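Local structure of aminoglycoside 6'-n-acetyltransferase (Salmonella choleraesuis, 2VBQ) at residues 33-38 against 49-54; 64-69 against 78-83; 95-100 against 133-138; 99-104 against 111-116. The protein catalyses acetyl transfer from acetyl-CoA to the 6'-amino group of aminoglycosides, conferring resistance to antibiotics such as tobramycin and amikacin, and works as a homodimer. All blocks are in the same frame, centred on the assembly; numbering follows the deposited sequence.

Contact 1. Residues 33-38 against 49-54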
loop_
_atom_site.group_PDB
_atom_site.type_symbol
_atom_site.label_atom_id
_atom_site.label_comp_id
_atom_site.label_asym_id
_atom_site.label_seq_id
_atom_site.Cartn_x
_atom_site.Cartn_y
_atom_site.Cartn_z
ATOM N N HIS A 33 4.401 11.482 24.788
ATOM C CA HIS A 33 4.196 12.591 23.856
ATOM C C HIS A 33 3.479 12.097 22.595
ATOM O O HIS A 33 2.498 12.702 22.142
ATOM C CB HIS A 33 5.515 13.219 23.429
ATOM C CG HIS A 33 6.232 13.974 24.501
ATOM N ND1 HIS A 33 5.584 14.738 25.447
ATOM C CD2 HIS A 33 7.556 14.127 24.739
ATOM C CE1 HIS A 33 6.479 15.302 26.242
ATOM N NE2 HIS A 33 7.682 14.956 25.826
ATOM N N TRP A 34 3.984 10.995 22.035
ATOM C CA TRP A 34 3.443 10.402 20.812
ATOM C C TRP A 34 2.010 9.868 20.964
ATOM O O TRP A 34 1.129 10.240 20.189
ATOM C CB TRP A 34 4.403 9.318 20.320
ATOM C CG TRP A 34 3.962 8.547 19.140
ATOM C CD1 TRP A 34 3.988 8.945 17.827
ATOM C CD2 TRP A 34 3.460 7.208 19.151
ATOM N NE1 TRP A 34 3.517 7.921 17.016
ATOM C CE2 TRP A 34 3.178 6.853 17.807
ATOM C CE3 TRP A 34 3.227 6.268 20.168
ATOM C CZ2 TRP A 34 2.699 5.581 17.449
ATOM C CZ3 TRP A 34 2.724 5.000 19.819
ATOM C CH2 TRP A 34 2.475 4.669 18.465
ATOM N N ARG A 35 1.770 9.025 21.966
ATOM C CA ARG A 35 0.424 8.534 22.259
ATOM C C ARG A 35 -0.579 9.703 22.503
ATOM O O ARG A 35 -1.712 9.657 22.037
ATOM C CB ARG A 35 0.441 7.607 23.488
ATOM C CG ARG A 35 1.192 6.267 23.370
ATOM C CD ARG A 35 0.810 5.376 24.614
ATOM N NE ARG A 35 1.965 4.656 25.164
ATOM C CZ ARG A 35 2.559 4.950 26.323
ATOM N NH1 ARG A 35 2.107 5.945 27.088
ATOM N NH2 ARG A 35 3.609 4.242 26.731
ATOM N N GLY A 36 -0.148 10.758 23.193
ATOM C CA GLY A 36 -1.038 11.911 23.453
ATOM C C GLY A 36 -1.524 12.599 22.180
ATOM O O GLY A 36 -2.695 13.009 22.079
ATOM N N LEU A 37 -0.629 12.718 21.200
ATOM C CA LEU A 37 -0.951 13.307 19.907
ATOM C C LEU A 37 -1.702 12.356 18.975
ATOM O O LEU A 37 -2.652 12.747 18.292
ATOM C CB LEU A 37 0.346 13.776 19.231
ATOM C CG LEU A 37 0.913 15.075 19.766
ATOM C CD1 LEU A 37 2.396 15.207 19.383
ATOM C CD2 LEU A 37 0.051 16.301 19.292
ATOM N N ARG A 38 -1.265 11.098 18.953
ATOM C CA ARG A 38 -1.864 10.088 18.080
ATOM C C ARG A 38 -3.363 9.896 18.334
ATOM O O ARG A 38 -4.152 9.671 17.407
ATOM C CB ARG A 38 -1.105 8.768 18.234
ATOM C CG ARG A 38 -1.123 7.902 16.983
ATOM C CD ARG A 38 -0.124 6.833 17.205
ATOM N NE ARG A 38 0.121 5.939 16.083
ATOM C CZ ARG A 38 -0.312 4.684 16.014
ATOM N NH1 ARG A 38 -1.067 4.178 16.986
ATOM N NH2 ARG A 38 0.012 3.935 14.963
ATOM N N ALA A 49 -4.577 -0.517 21.291
ATOM C CA ALA A 49 -3.889 -0.482 19.997
ATOM C C ALA A 49 -2.682 0.469 20.024
ATOM O O ALA A 49 -1.560 0.052 19.711
ATOM C CB ALA A 49 -4.865 -0.117 18.874
ATOM N N HIS A 50 -2.916 1.725 20.426
ATOM C CA HIS A 50 -1.849 2.727 20.597
ATOM C C HIS A 50 -0.649 2.202 21.406
ATOM O O HIS A 50 0.505 2.467 21.063
ATOM C CB HIS A 50 -2.401 4.005 21.248
ATOM C CG HIS A 50 -3.344 4.782 20.374
ATOM N ND1 HIS A 50 -2.952 5.373 19.192
ATOM C CD2 HIS A 50 -4.657 5.079 20.522
ATOM C CE1 HIS A 50 -3.985 5.990 18.645
ATOM N NE2 HIS A 50 -5.032 5.827 19.432
ATOM N N LEU A 51 -0.931 1.444 22.468
ATOM C CA LEU A 51 0.110 0.869 23.326
ATOM C C LEU A 51 0.971 -0.175 22.605
ATOM O O LEU A 51 2.210 -0.121 22.653
ATOM C CB LEU A 51 -0.510 0.267 24.595
ATOM C CG LEU A 51 0.435 -0.441 25.571
ATOM C CD1 LEU A 51 1.201 0.564 26.431
ATOM C CD2 LEU A 51 -0.340 -1.447 26.444
ATOM N N ALA A 52 0.305 -1.124 21.951
ATOM C CA ALA A 52 0.988 -2.181 21.220
ATOM C C ALA A 52 1.758 -1.587 20.029
ATOM O O ALA A 52 2.883 -2.002 19.753
ATOM C CB ALA A 52 -0.000 -3.239 20.757
ATOM N N ASP A 53 1.144 -0.612 19.352
ATOM C CA ASP A 53 1.782 0.115 18.244
ATOM C C ASP A 53 3.066 0.814 18.668
ATOM O O ASP A 53 4.072 0.738 17.969
ATOM C CB ASP A 53 0.815 1.119 17.622
ATOM C CG ASP A 53 -0.362 0.450 16.934
ATOM O OD1 ASP A 53 -0.367 -0.798 16.820
ATOM O OD2 ASP A 53 -1.291 1.177 16.516
ATOM N N GLY A 54 3.018 1.486 19.815
ATOM C CA GLY A 54 4.189 2.132 20.386
ATOM C C GLY A 54 5.355 1.180 20.525
ATOM O O GLY A 54 6.449 1.444 19.997
#
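Around R35 and H50, whose CA atoms lie 6.5 Å apart, the short segments of helices 31-41 and 47-59 pass each other roughly antiparallel, at 138°, with axes 10.6 Å apart. This is the helical pair that follows the first strand of the GNAT fold, and the wide spacing is filled by long side chains instead of close backbone packing. R38 carries the polar part of the contact. With CG anti to the backbone N (chi1 -151°) and the chain extended from CG to NE, its guanidinium arrives between H50 and D53. R38 NH1 donates to both: to D53 OD2 at 3.0 Å, a salt bridge made nearly in the guanidinium plane on the anti lone pair of OD2, and to H50 ND1 at 3.1 Å, where the donor is tilted 31° out of the imidazole plane. The carboxylate stands almost perpendicular to the guanidinium, so a single oxygen takes the bridge, with NH2 adding a weak bond to the same atom. NE is held from another direction by a salt bridge to D79 of strand 73-83, which also accepts from W34 NE1. D79 is therefore a second anchor for an arginine that lies in the pocket of the bound bisubstrate analogue. The W34 indole packs against R38, whose CD lies over one face near the rim. On the solvent side, R35 runs past L51, with only a loose approach. The indole ends against the backbone of the opposite helix, where W34 CZ3 comes within 3.3 Å of G54 CA.

Contact 2. Residues 64-69 against 78-83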
loop_
_atom_site.group_PDB
_atom_site.type_symbol
_atom_site.label_atom_id
_atom_site.label_comp_id
_atom_site.label_asym_id
_atom_site.label_seq_id
_atom_site.Cartn_x
_atom_site.Cartn_y
_atom_site.Cartn_z
ATOM N N ALA A 64 9.315 3.865 11.944
ATOM C CA ALA A 64 9.847 4.952 12.764
ATOM C C ALA A 64 8.817 6.061 12.835
ATOM O O ALA A 64 8.071 6.298 11.878
ATOM C CB ALA A 64 11.192 5.523 12.201
ATOM N N SER A 65 8.758 6.706 13.996
ATOM C CA SER A 65 7.887 7.849 14.222
ATOM C C SER A 65 8.727 9.014 14.700
ATOM O O SER A 65 9.813 8.819 15.222
ATOM C CB SER A 65 6.788 7.512 15.243
ATOM O OG SER A 65 5.935 6.540 14.662
ATOM N N PHE A 66 8.216 10.223 14.469
ATOM C CA PHE A 66 8.965 11.459 14.657
ATOM C C PHE A 66 8.048 12.457 15.388
ATOM O O PHE A 66 6.877 12.600 15.004
ATOM C CB PHE A 66 9.433 12.007 13.297
ATOM C CG PHE A 66 10.346 11.030 12.551
ATOM C CD1 PHE A 66 9.807 10.039 11.729
ATOM C CD2 PHE A 66 11.726 11.059 12.766
ATOM C CE1 PHE A 66 10.650 9.085 11.078
ATOM C CE2 PHE A 66 12.577 10.112 12.136
ATOM C CZ PHE A 66 12.030 9.125 11.301
ATOM N N ILE A 67 8.605 13.127 16.401
ATOM C CA ILE A 67 7.866 14.051 17.269
ATOM C C ILE A 67 8.441 15.461 17.166
ATOM O O ILE A 67 9.625 15.664 17.423
ATOM C CB ILE A 67 7.984 13.621 18.777
ATOM C CG1 ILE A 67 7.843 12.087 18.956
ATOM C CG2 ILE A 67 7.059 14.459 19.669
ATOM C CD1 ILE A 67 6.507 11.499 18.603
ATOM N N ALA A 68 7.604 16.429 16.823
ATOM C CA ALA A 68 8.021 17.827 16.791
ATOM C C ALA A 68 7.945 18.398 18.200
ATOM O O ALA A 68 6.877 18.352 18.841
ATOM C CB ALA A 68 7.158 18.604 15.843
ATOM N N MET A 69 9.081 18.901 18.691
ATOM C CA MET A 69 9.195 19.424 20.057
ATOM C C MET A 69 9.560 20.904 20.003
ATOM O O MET A 69 10.421 21.279 19.211
ATOM C CB MET A 69 10.305 18.690 20.822
ATOM C CG MET A 69 10.141 17.176 21.003
ATOM S SD MET A 69 8.748 16.695 22.038
ATOM C CE MET A 69 9.142 17.560 23.581
ATOM N N ALA A 78 4.672 12.458 13.119
ATOM C CA ALA A 78 4.470 11.680 11.927
ATOM C C ALA A 78 4.856 10.223 12.174
ATOM O O ALA A 78 5.870 9.934 12.825
ATOM C CB ALA A 78 5.286 12.279 10.742
ATOM N N ASP A 79 4.042 9.313 11.637
ATOM C CA ASP A 79 4.394 7.896 11.613
ATOM C C ASP A 79 4.891 7.570 10.212
ATOM O O ASP A 79 4.274 7.996 9.241
ATOM C CB ASP A 79 3.164 7.020 11.924
ATOM C CG ASP A 79 2.707 7.126 13.379
ATOM O OD1 ASP A 79 3.481 7.560 14.238
ATOM O OD2 ASP A 79 1.557 6.744 13.669
ATOM N N ALA A 80 5.972 6.787 10.110
ATOM C CA ALA A 80 6.523 6.394 8.803
ATOM C C ALA A 80 6.850 4.896 8.781
ATOM O O ALA A 80 7.032 4.277 9.829
ATOM C CB ALA A 80 7.742 7.226 8.464
ATOM N N SER A 81 6.867 4.317 7.591
ATOM C CA SER A 81 7.306 2.949 7.417
ATOM C C SER A 81 8.224 2.849 6.209
ATOM O O SER A 81 8.244 3.740 5.353
ATOM C CB SER A 81 6.093 2.042 7.169
ATOM O OG SER A 81 5.465 2.403 5.935
ATOM N N ILE A 82 8.955 1.736 6.142
ATOM C CA ILE A 82 9.626 1.311 4.918
ATOM C C ILE A 82 8.819 0.126 4.389
ATOM O O ILE A 82 8.770 -0.958 5.014
ATOM C CB ILE A 82 11.058 0.835 5.179
ATOM C CG1 ILE A 82 11.863 1.898 5.956
ATOM C CG2 ILE A 82 11.720 0.401 3.813
ATOM C CD1 ILE A 82 12.037 3.224 5.251
ATOM N N ARG A 83 8.191 0.337 3.247
ATOM C CA ARG A 83 7.274 -0.639 2.702
ATOM C C ARG A 83 7.959 -1.428 1.588
ATOM O O ARG A 83 8.521 -0.838 0.676
ATOM C CB ARG A 83 6.007 0.033 2.142
ATOM C CG ARG A 83 5.027 0.535 3.205
ATOM C CD ARG A 83 3.693 0.772 2.514
ATOM N NE ARG A 83 2.671 1.457 3.303
ATOM C CZ ARG A 83 1.487 1.838 2.803
ATOM N NH1 ARG A 83 1.186 1.586 1.530
ATOM N NH2 ARG A 83 0.601 2.464 3.564
HETATM O O HOH W 1 5.671 4.396 12.530
#
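The F66 ring presents its edge to the neighbouring strand, with A78 O and the methyl of A80 near the ring plane; F66 CE1 lies 4.3 Å from A80 CB. The strands form the antiparallel beta hairpin 63-70/73-83, in the middle of the GNAT sheet. A64 with A80 and F66 with A78 are hydrogen-bonded pairs whose side chains share one face of the sheet, and helix 112-126 covers A64 and A80 there. Between them, S65 and D79 form a non-hydrogen-bonded pair on the other face. The second flat group, the D79 carboxylate, receives S65 OG at OD1, 2.7 Å away and from above its plane (44° out of it). Both side chains have their outer group anti to the carbonyl carbon (chi1 -67° for S65 and -70° for D79), which brings hydroxyl and carboxylate together across the strands. The same buried carboxylate also holds W34 and R38, and so ties the hairpin to helix 31-41. A water on the S65 and D79 face joins the two strands, donating to S65 OG and, with its oxygen 3.0 Å from the acceptor, to A80 O.

Contact 3. Residues 95-100 against 133-138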
loop_
_atom_site.group_PDB
_atom_site.type_symbol
_atom_site.label_atom_id
_atom_site.label_comp_id
_atom_site.label_asym_id
_atom_site.label_seq_id
_atom_site.Cartn_x
_atom_site.Cartn_y
_atom_site.Cartn_z
ATOM N N VAL A 95 9.909 1.463 -0.392
ATOM C CA VAL A 95 9.430 2.848 -0.430
ATOM C C VAL A 95 9.249 3.341 1.016
ATOM O O VAL A 95 8.757 2.580 1.875
ATOM C CB VAL A 95 8.084 2.956 -1.233
ATOM C CG1 VAL A 95 7.474 4.363 -1.139
ATOM C CG2 VAL A 95 8.298 2.576 -2.690
ATOM N N VAL A 96 9.684 4.578 1.282
ATOM C CA VAL A 96 9.382 5.250 2.569
ATOM C C VAL A 96 7.982 5.868 2.547
ATOM O O VAL A 96 7.642 6.674 1.659
ATOM C CB VAL A 96 10.510 6.266 3.066
ATOM C CG1 VAL A 96 10.687 7.461 2.134
ATOM C CG2 VAL A 96 10.237 6.697 4.528
ATOM N N PHE A 97 7.139 5.420 3.477
ATOM C CA PHE A 97 5.732 5.749 3.396
ATOM C C PHE A 97 5.276 6.581 4.594
ATOM O O PHE A 97 5.567 6.236 5.749
ATOM C CB PHE A 97 4.824 4.489 3.246
ATOM C CG PHE A 97 3.466 4.826 2.670
ATOM C CD1 PHE A 97 2.436 5.309 3.488
ATOM C CD2 PHE A 97 3.249 4.751 1.294
ATOM C CE1 PHE A 97 1.196 5.676 2.945
ATOM C CE2 PHE A 97 2.014 5.117 0.754
ATOM C CZ PHE A 97 0.991 5.567 1.590
ATOM N N LEU A 98 4.606 7.699 4.303
ATOM C CA LEU A 98 4.027 8.557 5.351
ATOM C C LEU A 98 2.707 7.923 5.838
ATOM O O LEU A 98 1.672 8.042 5.178
ATOM C CB LEU A 98 3.835 10.001 4.833
ATOM C CG LEU A 98 3.398 11.082 5.855
ATOM C CD1 LEU A 98 4.495 11.316 6.915
ATOM C CD2 LEU A 98 3.032 12.396 5.187
ATOM N N GLU A 99 2.757 7.250 6.994
ATOM C CA GLU A 99 1.625 6.472 7.498
ATOM C C GLU A 99 0.610 7.334 8.265
ATOM O O GLU A 99 -0.575 7.005 8.324
ATOM C CB GLU A 99 2.103 5.285 8.370
ATOM C CG GLU A 99 3.009 4.239 7.644
ATOM C CD GLU A 99 2.269 3.349 6.613
ATOM O OE1 GLU A 99 1.061 3.549 6.354
ATOM O OE2 GLU A 99 2.918 2.449 6.037
ATOM N N GLY A 100 1.077 8.456 8.810
ATOM C CA GLY A 100 0.199 9.394 9.545
ATOM C C GLY A 100 0.932 10.689 9.832
ATOM O O GLY A 100 2.134 10.673 10.064
ATOM N N ALA A 133 6.264 8.035 -0.463
ATOM C CA ALA A 133 4.856 8.091 -0.823
ATOM C C ALA A 133 3.946 8.324 0.380
ATOM O O ALA A 133 4.377 8.222 1.557
ATOM C CB ALA A 133 4.439 6.832 -1.586
ATOM N N SER A 134 2.685 8.626 0.060
ATOM C CA SER A 134 1.645 8.960 1.027
ATOM C C SER A 134 0.296 8.831 0.320
ATOM O O SER A 134 0.248 8.716 -0.900
ATOM C CB SER A 134 1.856 10.379 1.544
ATOM O OG SER A 134 0.940 10.691 2.585
ATOM N N ASP A 135 -0.789 8.785 1.076
ATOM C CA ASP A 135 -2.100 8.854 0.470
ATOM C C ASP A 135 -2.975 9.706 1.371
ATOM O O ASP A 135 -2.666 9.924 2.544
ATOM C CB ASP A 135 -2.715 7.457 0.219
ATOM C CG ASP A 135 -3.287 6.820 1.479
ATOM O OD1 ASP A 135 -4.204 7.403 2.107
ATOM O OD2 ASP A 135 -2.849 5.707 1.836
ATOM N N THR A 136 -4.068 10.190 0.817
ATOM C CA THR A 136 -4.994 10.973 1.607
ATOM C C THR A 136 -6.370 10.837 0.983
ATOM O O THR A 136 -6.501 10.444 -0.178
ATOM C CB THR A 136 -4.565 12.476 1.715
ATOM O OG1 THR A 136 -5.128 13.032 2.906
ATOM C CG2 THR A 136 -5.015 13.311 0.458
ATOM N N SER A 137 -7.388 11.143 1.768
ATOM C CA SER A 137 -8.755 11.153 1.254
ATOM C C SER A 137 -8.979 12.249 0.186
ATOM O O SER A 137 -8.446 13.356 0.322
ATOM C CB SER A 137 -9.733 11.380 2.395
ATOM O OG SER A 137 -11.008 11.581 1.815
ATOM N N PRO A 138 -9.804 11.954 -0.853
ATOM C CA PRO A 138 -10.176 12.993 -1.835
ATOM C C PRO A 138 -10.926 14.149 -1.175
ATOM O O PRO A 138 -10.960 15.253 -1.728
ATOM C CB PRO A 138 -11.114 12.261 -2.816
ATOM C CG PRO A 138 -10.884 10.832 -2.593
ATOM C CD PRO A 138 -10.456 10.663 -1.160
HETATM O O HOH W 2 -0.989 7.741 4.620
#
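F97 and A133 form the parallel bridge at the tightly packed end of this contact, where strands 95-103 and 131-136 lie side by side. A133 is gripped through both backbone polar atoms: its N donates to V96 O at 2.9 Å, and its O accepts from L98 N at 2.8 Å. The A133 methyl touches V95 CG1 and F97 CD2, 3.7 Å from the latter. With CG anti to the backbone N (chi1 -159°), the F97 ring lies along the neighbouring strand; A133 O and S134 CA lie over one face, the latter a CH-pi contact 4.0 Å from the ring centroid. R83 adds a cation-pi interaction to the same ring. On the other side of the sheet, L98 CB and CD2 touch S134 OG, whose hydrogen-bond partner is H147.

Beyond S134 the strands splay, as their 31° angle implies, and direct backbone pairing gives way to water. One molecule donates to L98 O at 2.7 Å and only weakly to D135 O, 3.4 Å away. This split is characteristic of the GNAT fold, where the parting of these two strands opens the cleft that admits the acyl-CoA. E99, at a classic beta bulge opposite D79, and D135 border the cleft and bind substrate; E99 O and D135 OD1 hydrogen-bond the bisubstrate analogue. D135 OD2 is held by N88 of the second subunit, whose strand also pairs with 133-136. E99 OE2 is already paired with R83 and S81; even so, the two carboxylates, with E99 OE1 6.4 Å from D135 OD2, may favour an amino-rich substrate.

Contact 4. Residues 99-104 against 111-116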
loop_
_atom_site.group_PDB
_atom_site.type_symbol
_atom_site.label_atom_id
_atom_site.label_comp_id
_atom_site.label_asym_id
_atom_site.label_seq_id
_atom_site.Cartn_x
_atom_site.Cartn_y
_atom_site.Cartn_z
ATOM N N GLU A 99 2.757 7.250 6.994
ATOM C CA GLU A 99 1.625 6.472 7.498
ATOM C C GLU A 99 0.610 7.334 8.265
ATOM O O GLU A 99 -0.575 7.005 8.324
ATOM C CB GLU A 99 2.103 5.285 8.370
ATOM C CG GLU A 99 3.009 4.239 7.644
ATOM C CD GLU A 99 2.269 3.349 6.613
ATOM O OE1 GLU A 99 1.061 3.549 6.354
ATOM O OE2 GLU A 99 2.918 2.449 6.037
ATOM N N GLY A 100 1.077 8.456 8.810
ATOM C CA GLY A 100 0.199 9.394 9.545
ATOM C C GLY A 100 0.932 10.689 9.832
ATOM O O GLY A 100 2.134 10.673 10.064
ATOM N N ILE A 101 0.215 11.807 9.824
ATOM C CA ILE A 101 0.800 13.082 10.182
ATOM C C ILE A 101 -0.280 13.984 10.796
ATOM O O ILE A 101 -1.423 14.049 10.301
ATOM C CB ILE A 101 1.543 13.759 8.986
ATOM C CG1 ILE A 101 2.430 14.909 9.480
ATOM C CG2 ILE A 101 0.533 14.197 7.881
ATOM C CD1 ILE A 101 3.564 15.285 8.568
ATOM N N PHE A 102 0.106 14.678 11.861
ATOM C CA PHE A 102 -0.809 15.530 12.614
ATOM C C PHE A 102 -0.029 16.609 13.327
ATOM O O PHE A 102 0.998 16.328 13.953
ATOM C CB PHE A 102 -1.601 14.691 13.634
ATOM C CG PHE A 102 -2.448 15.526 14.589
ATOM C CD1 PHE A 102 -3.754 15.920 14.238
ATOM C CD2 PHE A 102 -1.942 15.902 15.832
ATOM C CE1 PHE A 102 -4.550 16.713 15.149
ATOM C CE2 PHE A 102 -2.706 16.680 16.726
ATOM C CZ PHE A 102 -4.010 17.076 16.377
ATOM N N VAL A 103 -0.515 17.842 13.237
ATOM C CA VAL A 103 0.048 18.969 13.974
ATOM C C VAL A 103 -1.103 19.612 14.737
ATOM O O VAL A 103 -2.196 19.761 14.172
ATOM C CB VAL A 103 0.728 20.014 13.033
ATOM C CG1 VAL A 103 1.209 21.264 13.802
ATOM C CG2 VAL A 103 1.897 19.374 12.264
ATOM N N LEU A 104 -0.883 19.929 16.013
ATOM C CA LEU A 104 -1.947 20.536 16.834
ATOM C C LEU A 104 -2.492 21.793 16.157
ATOM O O LEU A 104 -1.704 22.583 15.615
ATOM C CB LEU A 104 -1.410 20.922 18.217
ATOM C CG LEU A 104 -1.174 19.762 19.194
ATOM C CD1 LEU A 104 -0.362 20.228 20.370
ATOM C CD2 LEU A 104 -2.480 19.161 19.660
ATOM N N GLY A 111 5.202 25.477 9.490
ATOM C CA GLY A 111 6.254 24.634 8.961
ATOM C C GLY A 111 6.537 23.373 9.746
ATOM O O GLY A 111 7.536 22.703 9.484
ATOM N N VAL A 112 5.677 23.032 10.708
ATOM C CA VAL A 112 5.871 21.806 11.508
ATOM C C VAL A 112 5.808 20.554 10.615
ATOM O O VAL A 112 6.727 19.745 10.631
ATOM C CB VAL A 112 4.906 21.696 12.750
ATOM C CG1 VAL A 112 5.180 20.403 13.554
ATOM C CG2 VAL A 112 5.057 22.921 13.698
ATOM N N ALA A 113 4.741 20.396 9.843
ATOM C CA ALA A 113 4.648 19.223 8.952
ATOM C C ALA A 113 5.827 19.162 7.953
ATOM O O ALA A 113 6.396 18.107 7.706
ATOM C CB ALA A 113 3.324 19.245 8.206
ATOM N N LYS A 114 6.183 20.300 7.373
ATOM C CA LYS A 114 7.348 20.354 6.481
ATOM C C LYS A 114 8.588 19.686 7.120
ATOM O O LYS A 114 9.226 18.816 6.525
ATOM C CB LYS A 114 7.644 21.812 6.144
ATOM C CG LYS A 114 8.804 22.054 5.205
ATOM C CD LYS A 114 8.870 23.528 4.906
ATOM C CE LYS A 114 10.272 23.946 4.566
ATOM N NZ LYS A 114 10.580 23.580 3.160
ATOM N N GLN A 115 8.909 20.095 8.339
ATOM C CA GLN A 115 10.057 19.547 9.037
ATOM C C GLN A 115 9.869 18.089 9.439
ATOM O O GLN A 115 10.797 17.304 9.303
ATOM C CB GLN A 115 10.439 20.413 10.207
ATOM C CG GLN A 115 11.038 21.740 9.726
ATOM C CD GLN A 115 11.615 22.539 10.854
ATOM O OE1 GLN A 115 11.308 23.727 10.989
ATOM N NE2 GLN A 115 12.460 21.899 11.687
ATOM N N LEU A 116 8.658 17.720 9.866
ATOM C CA LEU A 116 8.341 16.311 10.119
ATOM C C LEU A 116 8.592 15.439 8.866
ATOM O O LEU A 116 9.241 14.400 8.943
ATOM C CB LEU A 116 6.884 16.155 10.582
ATOM C CG LEU A 116 6.622 16.493 12.053
ATOM C CD1 LEU A 116 5.096 16.693 12.310
ATOM C CD2 LEU A 116 7.220 15.367 12.963
#
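With CG1 anti to the backbone N (chi1 175°), V103 has CG2 beside that N and turned to the helix, where V103 CG2 meets V112 CG1 at 3.7 Å. I101 is likewise extended (chi1 -166°), which sends CD1 out to the helix. These residues form the first half of the beta-alpha-beta crossover of strand 95-103, helix 112-126 and strand 131-136, the acetyl-CoA-binding core of the GNAT fold. The segments run at 146° to each other with axes 9.0 Å apart, and the side chains meet through apolar groups, without a hydrogen bond. From the strand, I101 and V103 point toward the helix, while F102 between them points away, to L37 and L41 of helix 31-41. CD1 of I101 bridges one helical turn, 4.0 Å from both A113 CB and L116 CB. The side chains of V103 and V112 meet at a slant, and V103 also touches A113.

The same two segments line the acetyl-CoA site. V103 N and I101 N on the strand, and G111 N at the N-cap of the helix, all hydrogen-bond the bisubstrate analogue, so backbone N-H groups of strand and helix start both bind it. G111, with no side chain, takes a positive phi just before the helix. The helix start, with its backbone N-H groups and dipole, would be expected to favour the negatively charged pyrophosphate. Further along the helix, L116 CD1 finishes the hydrophobic seam 4.2 Å from V103 CG2.

In the fold
From the N terminus, contact 1 closes the short loop between helices 31-41 and 47-59, and contact 2 follows in series, closing the hairpin of strands 63-70 and 73-83. The two touch through D79, which joins the helical pair to the sheet. Contacts 3 and 4 both start on strand 95-103, sharing E99 and G100: contact 4 closes the shorter span to helix 112-126, lying within the longer one that contact 3 closes at strand 131-136. Strand 95-103 pairs with 73-83, linking contact 2 to both, and L37 of contact 1 packs on F102 and L104 of contact 4. Together they connect helices, central sheet and crossover around the bound analogue.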